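Local structure of Phthiocerol/phthiodiolone dimycocerosyl transferase (Mycobacterium tuberculosis, 1Q9J) at residues E165-Q170 against F270-P275; I245-W250 against R407-T412; Y264-R269 against G318-S323; A288-E293 against V308-A313; A292-N297 against V301-D306. The protein probably catalyses the transfer of mycocerosic acids from mycocerosic acid synthase onto phthiocerol, phthiodiolone and phenolphthiocerol, the final step in making their dimycocerosate esters. All blocks are in the same frame, centred on the assembly; numbering follows the deposited sequence.

Contact 1: residues E165-Q170 against F270-P275; sequences EAVLAQ and FVLAPP
Leu272 presents one methyl, CD1, to two neighbouring side chains of helix 164-170. Val167 meets it with CG1, 3.6 Å from Leu272 CD1, and Leu168 adds its CD2 methyl at 4.0 Å from the same Leu272 CD1. The two helical residues approach differently: Val167 lies at a slant to the leucine, whereas Leu168 crosses it at about a right angle. The CA-CB bond of Val167 is directed at the loop, and its CG1 stands anti to the backbone N (chi1 165°). That of Leu168 is directed away from the loop, and only the end of the side chain returns to it. The loop carrying Leu272 follows strand 260-267 in the second half of this two-domain acyltransferase, and the contact joins it to a short helix that comes after the His-His-X-X-X-Asp motif in the chain. The side chain of Val167 is about 9 Å from that of Asp128, which by similarity organises the active site. Ile173 packs against both Leu168 and Leu272, extending the apolar cluster, and Gln321 touches Leu272 from helix 319-322. A polar tie accompanies this packing, since Arg171 NH1 hydrogen-bonds Pro274 O in the same loop.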
# COMPACT_ATOMS: atom_id res chain seq x y z
N GLU A 165 12.87 -10.93 5.99
CA GLU A 165 13.83 -12.02 6.15
C GLU A 165 14.10 -12.32 7.61
O GLU A 165 14.65 -13.37 7.94
CB GLU A 165 15.15 -11.74 5.42
CG GLU A 165 15.43 -10.31 5.11
CD GLU A 165 14.64 -9.80 3.94
OE1 GLU A 165 13.63 -9.10 4.17
OE2 GLU A 165 15.04 -10.09 2.77
N ALA A 166 13.72 -11.42 8.51
CA ALA A 166 13.93 -11.69 9.92
C ALA A 166 12.79 -12.62 10.35
O ALA A 166 13.02 -13.64 11.01
CB ALA A 166 13.88 -10.41 10.71
N VAL A 167 11.58 -12.28 9.95
CA VAL A 167 10.40 -13.06 10.28
C VAL A 167 10.49 -14.51 9.79
O VAL A 167 10.08 -15.44 10.48
CB VAL A 167 9.14 -12.38 9.72
CG1 VAL A 167 7.96 -13.35 9.74
CG2 VAL A 167 8.82 -11.15 10.55
N LEU A 168 11.06 -14.69 8.61
CA LEU A 168 11.22 -16.02 8.05
C LEU A 168 12.29 -16.77 8.84
O LEU A 168 12.13 -17.94 9.20
CB LEU A 168 11.59 -15.96 6.57
CG LEU A 168 10.56 -15.25 5.67
CD1 LEU A 168 10.95 -15.46 4.23
CD2 LEU A 168 9.17 -15.76 5.93
N ALA A 169 13.40 -16.09 9.10
CA ALA A 169 14.46 -16.73 9.85
C ALA A 169 13.95 -17.26 11.20
O ALA A 169 14.31 -18.37 11.59
CB ALA A 169 15.62 -15.76 10.06
N GLN A 170 13.11 -16.50 11.91
CA GLN A 170 12.59 -16.97 13.20
C GLN A 170 11.90 -18.31 13.00
O GLN A 170 11.95 -19.18 13.87
CB GLN A 170 11.58 -16.00 13.80
CG GLN A 170 12.15 -14.65 14.19
CD GLN A 170 11.17 -13.82 15.00
OE1 GLN A 170 9.97 -13.76 14.70
NE2 GLN A 170 11.68 -13.16 16.03
N PHE A 270 -1.18 -13.38 8.24
CA PHE A 270 -2.22 -14.36 8.56
C PHE A 270 -1.93 -15.71 7.92
O PHE A 270 -2.69 -16.66 8.09
CB PHE A 270 -3.57 -13.87 8.08
CG PHE A 270 -3.70 -12.39 8.08
CD1 PHE A 270 -3.18 -11.63 7.03
CD2 PHE A 270 -4.36 -11.73 9.12
CE1 PHE A 270 -3.32 -10.24 7.02
CE2 PHE A 270 -4.50 -10.34 9.12
CZ PHE A 270 -3.98 -9.59 8.07
N VAL A 271 -0.83 -15.78 7.19
CA VAL A 271 -0.42 -17.00 6.52
C VAL A 271 0.57 -17.82 7.36
O VAL A 271 0.28 -18.95 7.77
CB VAL A 271 0.20 -16.64 5.14
CG1 VAL A 271 1.05 -17.78 4.63
CG2 VAL A 271 -0.92 -16.34 4.14
N LEU A 272 1.73 -17.23 7.62
CA LEU A 272 2.81 -17.85 8.38
C LEU A 272 2.47 -18.44 9.73
O LEU A 272 1.41 -18.23 10.30
CB LEU A 272 3.94 -16.85 8.58
CG LEU A 272 4.56 -16.23 7.34
CD1 LEU A 272 5.70 -15.35 7.81
CD2 LEU A 272 5.06 -17.30 6.39
N ALA A 273 3.47 -19.17 10.24
CA ALA A 273 3.48 -19.86 11.52
C ALA A 273 2.97 -18.91 12.60
O ALA A 273 2.11 -18.07 12.30
CB ALA A 273 4.88 -20.33 11.83
N PRO A 274 3.51 -18.99 13.84
CA PRO A 274 2.92 -18.03 14.78
C PRO A 274 2.71 -16.73 14.04
O PRO A 274 3.63 -16.15 13.46
CB PRO A 274 3.96 -17.94 15.89
CG PRO A 274 5.23 -18.27 15.20
CD PRO A 274 4.84 -19.41 14.32
N PRO A 275 1.44 -16.30 13.96
CA PRO A 275 1.06 -15.08 13.27
C PRO A 275 1.96 -13.93 13.68
O PRO A 275 2.58 -13.96 14.74
CB PRO A 275 -0.40 -14.88 13.69
CG PRO A 275 -0.54 -15.71 14.93
CD PRO A 275 0.28 -16.91 14.62

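Contact 2: residues I245-W250 against R407-T412; sequences ILLTEW and RSLLCT
Leu409 reaches from helix 399-412 toward Leu247 and Thr248 on helix 237-253, and the residue accounts for over half of the surface buried here. From CB, which lies 5.0 Å from Thr248 OG1 and so does not touch it, the chain runs outward because CG stands anti to the backbone N (chi1 -170°). CG is the branch point and sits back from both partners. Of its two methyls, CD1 stays more than 5 Å from Leu247 CD1, while CD2 makes the contact. Leu409 CD2 lies 3.9 Å from Thr248 OG1. The spacing from Leu409 CD2 to Leu247 CD1 is a looser 4.3 Å. The threonine and leucine side chains pass alongside, pointing opposite ways. The threonine hydroxyl is hydrogen-bonded to Ala244 O one turn back in its own helix, which leaves its oxygen against the leucine methyl as part of an otherwise apolar surface. On the other helix, Thr412 OG1 donates to Ser408 O at 2.8 Å, approaching from above the carbonyl plane. Cys411 N reaches that same oxygen from the opposite face, so two donors grip the Ser408 carbonyl. Ala405 and Ile406 continue the seam along Thr248. The arrangement is helix-on-helix packing within the helical part of the second domain, consistent with the alpha/beta architecture of chloramphenicol acetyltransferase-like enzymes.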
# COMPACT_ATOMS: atom_id res chain seq x y z
N ILE A 245 -9.43 -5.56 -14.66
CA ILE A 245 -8.16 -4.92 -14.94
C ILE A 245 -7.39 -5.73 -15.99
O ILE A 245 -6.93 -5.17 -16.99
CB ILE A 245 -7.32 -4.81 -13.65
CG1 ILE A 245 -7.99 -3.83 -12.71
CG2 ILE A 245 -5.89 -4.38 -13.95
CD1 ILE A 245 -7.46 -3.88 -11.33
N LEU A 246 -7.25 -7.03 -15.77
CA LEU A 246 -6.52 -7.89 -16.69
C LEU A 246 -7.12 -7.96 -18.09
O LEU A 246 -6.39 -8.02 -19.08
CB LEU A 246 -6.39 -9.30 -16.09
CG LEU A 246 -5.36 -9.43 -14.96
CD1 LEU A 246 -5.57 -10.73 -14.23
CD2 LEU A 246 -3.95 -9.34 -15.55
N LEU A 247 -8.45 -7.95 -18.18
CA LEU A 247 -9.10 -7.98 -19.49
C LEU A 247 -8.70 -6.74 -20.26
O LEU A 247 -8.09 -6.82 -21.33
CB LEU A 247 -10.62 -8.02 -19.34
CG LEU A 247 -11.14 -9.37 -18.85
CD1 LEU A 247 -12.63 -9.33 -18.70
CD2 LEU A 247 -10.73 -10.45 -19.84
N THR A 248 -9.03 -5.59 -19.67
CA THR A 248 -8.72 -4.29 -20.25
C THR A 248 -7.26 -4.17 -20.70
O THR A 248 -6.98 -3.61 -21.75
CB THR A 248 -9.00 -3.15 -19.25
OG1 THR A 248 -10.37 -3.20 -18.84
CG2 THR A 248 -8.69 -1.80 -19.89
N GLU A 249 -6.34 -4.71 -19.92
CA GLU A 249 -4.94 -4.63 -20.30
C GLU A 249 -4.71 -5.26 -21.66
O GLU A 249 -3.92 -4.75 -22.45
CB GLU A 249 -4.06 -5.33 -19.26
CG GLU A 249 -3.71 -4.47 -18.06
CD GLU A 249 -2.91 -3.23 -18.43
OE1 GLU A 249 -1.94 -3.36 -19.21
OE2 GLU A 249 -3.25 -2.14 -17.93
N TRP A 250 -5.41 -6.35 -21.93
CA TRP A 250 -5.26 -7.03 -23.22
C TRP A 250 -5.88 -6.23 -24.36
O TRP A 250 -5.28 -6.09 -25.43
CB TRP A 250 -5.88 -8.42 -23.15
CG TRP A 250 -5.59 -9.26 -24.35
CD1 TRP A 250 -4.36 -9.68 -24.79
CD2 TRP A 250 -6.54 -9.78 -25.28
NE1 TRP A 250 -4.49 -10.42 -25.94
CE2 TRP A 250 -5.82 -10.49 -26.27
CE3 TRP A 250 -7.94 -9.69 -25.39
CZ2 TRP A 250 -6.45 -11.14 -27.33
CZ3 TRP A 250 -8.56 -10.33 -26.44
CH2 TRP A 250 -7.81 -11.04 -27.41
N ARG A 407 -13.57 0.92 -15.63
CA ARG A 407 -14.70 1.57 -14.97
C ARG A 407 -16.03 1.06 -15.50
O ARG A 407 -16.82 0.46 -14.77
CB ARG A 407 -14.62 3.09 -15.18
CG ARG A 407 -14.97 3.95 -13.96
CD ARG A 407 -16.45 3.94 -13.61
NE ARG A 407 -16.93 2.59 -13.33
CZ ARG A 407 -16.49 1.82 -12.33
NH1 ARG A 407 -15.55 2.27 -11.51
NH2 ARG A 407 -16.98 0.60 -12.16
N SER A 408 -16.28 1.29 -16.79
CA SER A 408 -17.53 0.88 -17.40
C SER A 408 -17.70 -0.65 -17.40
O SER A 408 -18.81 -1.16 -17.38
CB SER A 408 -17.62 1.43 -18.83
OG SER A 408 -18.97 1.74 -19.19
N LEU A 409 -16.57 -1.36 -17.41
CA LEU A 409 -16.61 -2.82 -17.42
C LEU A 409 -17.14 -3.40 -16.11
O LEU A 409 -17.75 -4.47 -16.11
CB LEU A 409 -15.22 -3.39 -17.72
CG LEU A 409 -15.11 -4.88 -18.00
CD1 LEU A 409 -16.12 -5.29 -19.05
CD2 LEU A 409 -13.70 -5.20 -18.46
N LEU A 410 -16.91 -2.71 -15.00
CA LEU A 410 -17.39 -3.19 -13.71
C LEU A 410 -18.86 -2.85 -13.51
O LEU A 410 -19.48 -3.26 -12.53
CB LEU A 410 -16.56 -2.59 -12.57
CG LEU A 410 -15.13 -3.10 -12.36
CD1 LEU A 410 -14.50 -2.36 -11.20
CD2 LEU A 410 -15.14 -4.60 -12.09
N CYS A 411 -19.42 -2.09 -14.45
CA CYS A 411 -20.83 -1.67 -14.38
C CYS A 411 -21.66 -2.42 -15.41
O CYS A 411 -22.89 -2.39 -15.37
CB CYS A 411 -20.94 -0.17 -14.64
SG CYS A 411 -19.88 0.84 -13.58
N THR A 412 -20.97 -3.09 -16.32
CA THR A 412 -21.59 -3.86 -17.38
C THR A 412 -21.81 -5.32 -16.96
O THR A 412 -22.92 -5.84 -17.06
CB THR A 412 -20.70 -3.84 -18.64
OG1 THR A 412 -20.61 -2.50 -19.13
CG2 THR A 412 -21.27 -4.74 -19.72

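Contact 3: residues Y264-R269 against G318-S323; sequences YPVDLR and GVIQQS
Strand 260-267 and the turn after it face the short helix 319-322, the CA atoms lying 8.1 Å apart for Val266 and Ile320 and 7.2 Å apart for Leu268 and Gln321. This is helix-on-strand packing in the second alpha/beta domain, next to the Asp128 site. Ile320 supplies both its branches. Its CD1 tip lies 4.2 Å from Val266 CG2, while its CG2 methyl is 3.8 Å from Leu268 CD2. The split follows from chi1 of -64°, which sets CG1 beside the backbone N and leaves CG2 anti to it, so that one residue bridges the end of the strand and the turn. Ala288 of the adjoining strand and Leu311 of helix 300-317 also pack on Ile320. Gly318 separates the two helices: with positive phi it closes the first in a Schellman motif and holds the N-cap position of the second. Across the turn, Asp267 and Arg269 form a polar group. Arg269 NH1 makes a salt bridge to Asp128, which by similarity organises the active site, consistent with the turn helping to place this arginine. Asp267 OD1 accepts from Arg269 N in an Asx turn, at 3.2 Å and from above the carboxylate plane. From the opposite face Arg269 NH1 forms a 2.9 Å salt bridge to Asp267 OD1, syn but tilted out of the carboxylate plane, with OD1 in the guanidinium plane.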
# COMPACT_ATOMS: atom_id res chain seq x y z
N TYR A 264 0.18 -9.49 -7.25
CA TYR A 264 -0.50 -8.75 -6.20
C TYR A 264 0.06 -9.15 -4.84
O TYR A 264 0.71 -10.20 -4.70
CB TYR A 264 -2.03 -8.95 -6.26
CG TYR A 264 -2.48 -10.39 -6.24
CD1 TYR A 264 -3.28 -10.88 -5.22
CD2 TYR A 264 -2.11 -11.26 -7.25
CE1 TYR A 264 -3.69 -12.20 -5.19
CE2 TYR A 264 -2.51 -12.59 -7.25
CZ TYR A 264 -3.30 -13.06 -6.21
OH TYR A 264 -3.69 -14.38 -6.20
N PRO A 265 -0.20 -8.32 -3.82
CA PRO A 265 0.29 -8.57 -2.46
C PRO A 265 -0.45 -9.65 -1.67
O PRO A 265 -1.64 -9.88 -1.88
CB PRO A 265 0.16 -7.20 -1.82
CG PRO A 265 -1.11 -6.68 -2.43
CD PRO A 265 -0.96 -7.06 -3.89
N VAL A 266 0.27 -10.32 -0.76
CA VAL A 266 -0.32 -11.33 0.13
C VAL A 266 0.32 -11.14 1.50
O VAL A 266 1.50 -11.45 1.69
CB VAL A 266 -0.07 -12.80 -0.32
CG1 VAL A 266 -0.63 -13.75 0.74
CG2 VAL A 266 -0.76 -13.07 -1.65
N ASP A 267 -0.47 -10.64 2.44
CA ASP A 267 0.02 -10.40 3.80
C ASP A 267 0.33 -11.73 4.50
O ASP A 267 -0.56 -12.45 4.93
CB ASP A 267 -1.02 -9.61 4.61
CG ASP A 267 -0.40 -8.85 5.78
OD1 ASP A 267 0.77 -9.15 6.14
OD2 ASP A 267 -1.07 -7.95 6.33
N LEU A 268 1.61 -12.03 4.61
CA LEU A 268 2.04 -13.24 5.26
C LEU A 268 1.72 -13.24 6.76
O LEU A 268 1.96 -14.22 7.46
CB LEU A 268 3.55 -13.44 5.04
CG LEU A 268 3.91 -13.65 3.56
CD1 LEU A 268 5.37 -14.00 3.38
CD2 LEU A 268 3.04 -14.77 3.00
N ARG A 269 1.16 -12.15 7.27
CA ARG A 269 0.84 -12.08 8.69
C ARG A 269 -0.21 -13.10 9.11
O ARG A 269 -0.14 -13.63 10.22
CB ARG A 269 0.37 -10.67 9.06
CG ARG A 269 1.46 -9.62 9.07
CD ARG A 269 0.87 -8.21 9.33
NE ARG A 269 1.90 -7.17 9.45
CZ ARG A 269 2.60 -6.65 8.44
NH1 ARG A 269 2.39 -7.05 7.19
NH2 ARG A 269 3.52 -5.73 8.68
N GLY A 318 3.14 -23.90 -0.32
CA GLY A 318 4.13 -23.09 0.36
C GLY A 318 4.97 -22.24 -0.57
O GLY A 318 6.04 -21.76 -0.20
N VAL A 319 4.48 -22.04 -1.79
CA VAL A 319 5.23 -21.26 -2.77
C VAL A 319 5.39 -19.82 -2.29
O VAL A 319 6.49 -19.28 -2.25
CB VAL A 319 4.54 -21.31 -4.15
CG1 VAL A 319 5.07 -20.21 -5.07
CG2 VAL A 319 4.80 -22.66 -4.78
N ILE A 320 4.27 -19.21 -1.92
CA ILE A 320 4.29 -17.85 -1.43
C ILE A 320 5.11 -17.70 -0.15
O ILE A 320 5.93 -16.79 -0.04
CB ILE A 320 2.86 -17.37 -1.24
CG1 ILE A 320 2.21 -17.36 -2.63
CG2 ILE A 320 2.82 -16.02 -0.53
CD1 ILE A 320 0.80 -16.87 -2.67
N GLN A 321 4.94 -18.61 0.80
CA GLN A 321 5.70 -18.53 2.05
C GLN A 321 7.21 -18.68 1.86
O GLN A 321 7.98 -17.90 2.41
CB GLN A 321 5.22 -19.60 3.04
CG GLN A 321 3.74 -19.55 3.33
CD GLN A 321 2.94 -20.40 2.37
OE1 GLN A 321 3.10 -20.31 1.16
NE2 GLN A 321 2.08 -21.25 2.92
N GLN A 322 7.63 -19.68 1.09
CA GLN A 322 9.04 -19.95 0.86
C GLN A 322 9.73 -19.14 -0.22
O GLN A 322 10.96 -19.09 -0.25
CB GLN A 322 9.22 -21.42 0.54
CG GLN A 322 8.75 -22.29 1.64
CD GLN A 322 9.85 -22.62 2.61
OE1 GLN A 322 9.59 -22.82 3.80
NE2 GLN A 322 11.08 -22.71 2.12
N SER A 323 8.98 -18.55 -1.13
CA SER A 323 9.62 -17.76 -2.18
C SER A 323 9.99 -16.42 -1.57
O SER A 323 9.19 -15.79 -0.89
CB SER A 323 8.66 -17.54 -3.35
OG SER A 323 7.65 -16.61 -3.02

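Contact 4: residues A288-E293 against V308-A313; sequences ASYLAE and VATLRA
Ala288 and Tyr290, two residues apart on strand 285-292, both turn their side chains toward helix 300-317, where they meet Leu311 and Thr310. The strand is at one edge of its mixed sheet, and the helix packs on one face of it at a slant, as in a two-layer alpha/beta arrangement. Tyr290 and Thr310 make a mixed contact of ring carbons with a hydroxyl oxygen, without a polar bond between them. Thr310 OG1 approaches the ring obliquely, 3.8 Å from Tyr290 CE1 and 3.9 Å from Tyr290 CD1, and the two side chains run at about a right angle to each other. Asp306 engages both hydroxyls, its OD2 hydrogen-bonding Tyr290 OH and its backbone O bonding Thr310 OG1, so one residue a turn earlier in the helix fixes the ring end and the threonine. Arg312, the residue after Leu311, by similarity matters for recognition of the acyl carrier protein domain of mycocerosic acid synthase; it is exposed and takes no part in the packing. The apolar part is a single pair, reinforced by Tyr264, Val266 and Ile320. Leu311 CG stands anti to its backbone N (chi1 -179°), and this brings Leu311 CD1 to 4.0 Å from Ala288 CB.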
# COMPACT_ATOMS: atom_id res chain seq x y z
N ALA A 288 2.26 -12.74 -5.03
CA ALA A 288 1.61 -13.86 -5.68
C ALA A 288 1.65 -13.61 -7.19
O ALA A 288 1.12 -12.61 -7.66
CB ALA A 288 0.17 -13.98 -5.19
N SER A 289 2.28 -14.51 -7.94
CA SER A 289 2.35 -14.36 -9.39
C SER A 289 1.19 -15.10 -10.05
O SER A 289 0.56 -15.97 -9.43
CB SER A 289 3.68 -14.89 -9.94
OG SER A 289 3.83 -16.28 -9.70
N TYR A 290 0.91 -14.75 -11.30
CA TYR A 290 -0.18 -15.35 -12.05
C TYR A 290 -0.14 -14.92 -13.50
O TYR A 290 -0.42 -13.77 -13.81
CB TYR A 290 -1.52 -14.93 -11.47
CG TYR A 290 -2.67 -15.41 -12.31
CD1 TYR A 290 -3.03 -16.75 -12.32
CD2 TYR A 290 -3.39 -14.52 -13.10
CE1 TYR A 290 -4.08 -17.20 -13.11
CE2 TYR A 290 -4.44 -14.96 -13.89
CZ TYR A 290 -4.79 -16.30 -13.89
OH TYR A 290 -5.84 -16.74 -14.65
N LEU A 291 0.18 -15.85 -14.40
CA LEU A 291 0.25 -15.55 -15.83
C LEU A 291 -1.12 -15.65 -16.48
O LEU A 291 -1.56 -16.73 -16.84
CB LEU A 291 1.20 -16.52 -16.52
CG LEU A 291 1.61 -16.20 -17.95
CD1 LEU A 291 2.27 -14.81 -18.01
CD2 LEU A 291 2.58 -17.28 -18.44
N ALA A 292 -1.79 -14.51 -16.63
CA ALA A 292 -3.11 -14.48 -17.24
C ALA A 292 -3.01 -14.58 -18.75
O ALA A 292 -2.22 -13.87 -19.38
CB ALA A 292 -3.85 -13.21 -16.85
N GLU A 293 -3.82 -15.47 -19.32
CA GLU A 293 -3.84 -15.67 -20.76
C GLU A 293 -5.24 -15.39 -21.26
O GLU A 293 -6.08 -16.29 -21.36
CB GLU A 293 -3.42 -17.11 -21.08
CG GLU A 293 -2.07 -17.46 -20.47
CD GLU A 293 -1.62 -18.86 -20.79
OE1 GLU A 293 -2.40 -19.81 -20.55
OE2 GLU A 293 -0.47 -19.02 -21.27
N VAL A 308 -8.06 -16.72 -8.18
CA VAL A 308 -8.31 -17.07 -6.79
C VAL A 308 -7.88 -18.47 -6.45
O VAL A 308 -7.37 -18.73 -5.37
CB VAL A 308 -9.78 -16.99 -6.41
CG1 VAL A 308 -9.93 -17.46 -4.97
CG2 VAL A 308 -10.30 -15.60 -6.58
N ALA A 309 -8.10 -19.40 -7.37
CA ALA A 309 -7.74 -20.78 -7.11
C ALA A 309 -6.24 -20.91 -7.08
O ALA A 309 -5.69 -21.48 -6.14
CB ALA A 309 -8.33 -21.69 -8.18
N THR A 310 -5.56 -20.36 -8.08
CA THR A 310 -4.09 -20.44 -8.11
C THR A 310 -3.43 -19.99 -6.79
O THR A 310 -2.43 -20.55 -6.37
CB THR A 310 -3.50 -19.61 -9.28
OG1 THR A 310 -4.05 -20.05 -10.53
CG2 THR A 310 -1.99 -19.78 -9.33
N LEU A 311 -4.00 -18.97 -6.17
CA LEU A 311 -3.47 -18.47 -4.93
C LEU A 311 -3.46 -19.59 -3.92
O LEU A 311 -2.44 -19.93 -3.32
CB LEU A 311 -4.33 -17.33 -4.41
CG LEU A 311 -3.81 -16.74 -3.08
CD1 LEU A 311 -2.33 -16.39 -3.20
CD2 LEU A 311 -4.63 -15.52 -2.71
N ARG A 312 -4.64 -20.16 -3.72
CA ARG A 312 -4.81 -21.27 -2.79
C ARG A 312 -3.83 -22.41 -3.08
O ARG A 312 -3.30 -23.02 -2.15
CB ARG A 312 -6.26 -21.77 -2.85
CG ARG A 312 -7.23 -20.75 -2.31
CD ARG A 312 -8.67 -21.24 -2.36
NE ARG A 312 -9.52 -20.37 -1.54
CZ ARG A 312 -10.66 -19.82 -1.94
NH1 ARG A 312 -11.11 -20.05 -3.17
NH2 ARG A 312 -11.34 -19.03 -1.11
N ALA A 313 -3.57 -22.69 -4.35
CA ALA A 313 -2.64 -23.76 -4.67
C ALA A 313 -1.23 -23.39 -4.19
O ALA A 313 -0.50 -24.23 -3.66
CB ALA A 313 -2.62 -24.03 -6.16

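Contact 5: residues A292-N297 against V301-D306; sequences AEIGPN and VDLASD
Leu303 fills the close part of this contact, with Ile294 meeting one of its methyls and Ala292 the other. Leu303 CD2 lies 3.7 Å from Ile294 CD1 and 4.0 Å from Ile294 CG1, so the end of the isoleucine runs across the methyl, and the two side chains meet at about a right angle. Leu303 CD1 turns instead to Ala292, coming 4.2 Å from Ala292 CB. Leu303 can serve both because its CG is anti to the backbone N (chi1 -174°), which carries the fork out from the helix toward the loop. All three residues are buried, and Leu246 of helix 237-253 closes over Ala292 and Ile294. The loose side is made of the residues between and after the two apolar loop positions. Glu293 is exposed and does not touch the helix segment. Pro296 and Asn297 stay farther off and exposed, although Pro296 packs on Trp250 of helix 237-253, and on the helix Asp302 likewise faces solvent. Local polar bonds also hold the chain here: Gly295 N pairs with Thr298 OG1, and Asp302 N with Asp299 OD1 near the start of the helix. The whole is a strand-loop-helix connection in an alpha/beta domain, where the chain leaves edge strand 285-292 and helix 300-317 turns back over the sheet, slanted to the strand.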
# COMPACT_ATOMS: atom_id res chain seq x y z
N ALA A 292 -1.79 -14.51 -16.63
CA ALA A 292 -3.11 -14.48 -17.24
C ALA A 292 -3.01 -14.58 -18.75
O ALA A 292 -2.22 -13.87 -19.38
CB ALA A 292 -3.85 -13.21 -16.85
N GLU A 293 -3.82 -15.47 -19.32
CA GLU A 293 -3.84 -15.67 -20.76
C GLU A 293 -5.24 -15.39 -21.26
O GLU A 293 -6.08 -16.29 -21.36
CB GLU A 293 -3.42 -17.11 -21.08
CG GLU A 293 -2.07 -17.46 -20.47
CD GLU A 293 -1.62 -18.86 -20.79
OE1 GLU A 293 -2.40 -19.81 -20.55
OE2 GLU A 293 -0.47 -19.02 -21.27
N ILE A 294 -5.49 -14.12 -21.58
CA ILE A 294 -6.79 -13.66 -22.04
C ILE A 294 -6.94 -13.67 -23.57
O ILE A 294 -6.10 -13.15 -24.30
CB ILE A 294 -7.08 -12.23 -21.51
CG1 ILE A 294 -6.96 -12.20 -19.99
CG2 ILE A 294 -8.48 -11.79 -21.92
CD1 ILE A 294 -7.17 -10.83 -19.38
N GLY A 295 -8.03 -14.28 -24.02
CA GLY A 295 -8.32 -14.34 -25.44
C GLY A 295 -9.56 -13.50 -25.69
O GLY A 295 -10.08 -12.88 -24.76
N PRO A 296 -10.06 -13.45 -26.93
CA PRO A 296 -11.25 -12.65 -27.24
C PRO A 296 -12.54 -13.22 -26.63
O PRO A 296 -13.56 -12.54 -26.58
CB PRO A 296 -11.28 -12.65 -28.76
CG PRO A 296 -10.68 -13.98 -29.10
CD PRO A 296 -9.52 -14.08 -28.15
N ASN A 297 -12.47 -14.46 -26.15
CA ASN A 297 -13.63 -15.11 -25.55
C ASN A 297 -13.52 -15.31 -24.04
O ASN A 297 -14.51 -15.64 -23.38
CB ASN A 297 -13.88 -16.47 -26.20
CG ASN A 297 -14.53 -16.35 -27.56
OD1 ASN A 297 -15.54 -15.65 -27.71
ND2 ASN A 297 -13.97 -17.03 -28.55
N VAL A 301 -15.74 -14.36 -14.91
CA VAL A 301 -15.73 -15.34 -13.84
C VAL A 301 -14.68 -16.41 -14.07
O VAL A 301 -13.99 -16.81 -13.14
CB VAL A 301 -17.10 -16.00 -13.69
CG1 VAL A 301 -17.17 -16.78 -12.40
CG2 VAL A 301 -18.19 -14.94 -13.74
N ASP A 302 -14.54 -16.88 -15.31
CA ASP A 302 -13.55 -17.90 -15.60
C ASP A 302 -12.17 -17.44 -15.13
O ASP A 302 -11.47 -18.17 -14.43
CB ASP A 302 -13.51 -18.21 -17.10
CG ASP A 302 -14.23 -19.50 -17.45
OD1 ASP A 302 -15.46 -19.59 -17.22
OD2 ASP A 302 -13.56 -20.44 -17.95
N LEU A 303 -11.80 -16.23 -15.53
CA LEU A 303 -10.50 -15.64 -15.17
C LEU A 303 -10.41 -15.39 -13.66
O LEU A 303 -9.47 -15.82 -13.00
CB LEU A 303 -10.31 -14.32 -15.93
CG LEU A 303 -8.96 -13.61 -15.83
CD1 LEU A 303 -7.88 -14.48 -16.41
CD2 LEU A 303 -9.04 -12.28 -16.55
N ALA A 304 -11.41 -14.69 -13.13
CA ALA A 304 -11.46 -14.38 -11.71
C ALA A 304 -11.24 -15.62 -10.84
O ALA A 304 -10.40 -15.62 -9.94
CB ALA A 304 -12.79 -13.74 -11.37
N SER A 305 -12.01 -16.67 -11.12
CA SER A 305 -11.93 -17.92 -10.35
C SER A 305 -10.59 -18.63 -10.47
O SER A 305 -10.08 -19.18 -9.49
CB SER A 305 -13.04 -18.88 -10.78
OG SER A 305 -14.30 -18.44 -10.26
N ASP A 306 -10.01 -18.61 -11.66
CA ASP A 306 -8.73 -19.26 -11.86
C ASP A 306 -7.66 -18.57 -11.02
O ASP A 306 -6.82 -19.24 -10.40
CB ASP A 306 -8.35 -19.22 -13.34
CG ASP A 306 -7.12 -20.03 -13.63
OD1 ASP A 306 -7.06 -21.21 -13.21
OD2 ASP A 306 -6.20 -19.50 -14.27

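How the contacts relate
Contacts 3, 4 and 5 lie at one end of the sheet, on edge strand 285-292 and its neighbour 260-267, with helices 300-317 and 319-322 covering them. Contacts 4 and 5 share Ala292 and Glu293 and both use helix 300-317. Contact 2 joins this group beside helix 300-317, on the same face of the sheet, through Leu246 and Leu247 of helix 237-253, but contact 1 lies about 36 Å from it, centre to centre, and adjoins contact 3 through Gln321. Contacts 1, 3 and 5 are buried and purely apolar across their segments; contacts 2 and 4 are partly buried and admit a threonine hydroxyl. Contacts 1 and 3 lie nearest Asp128.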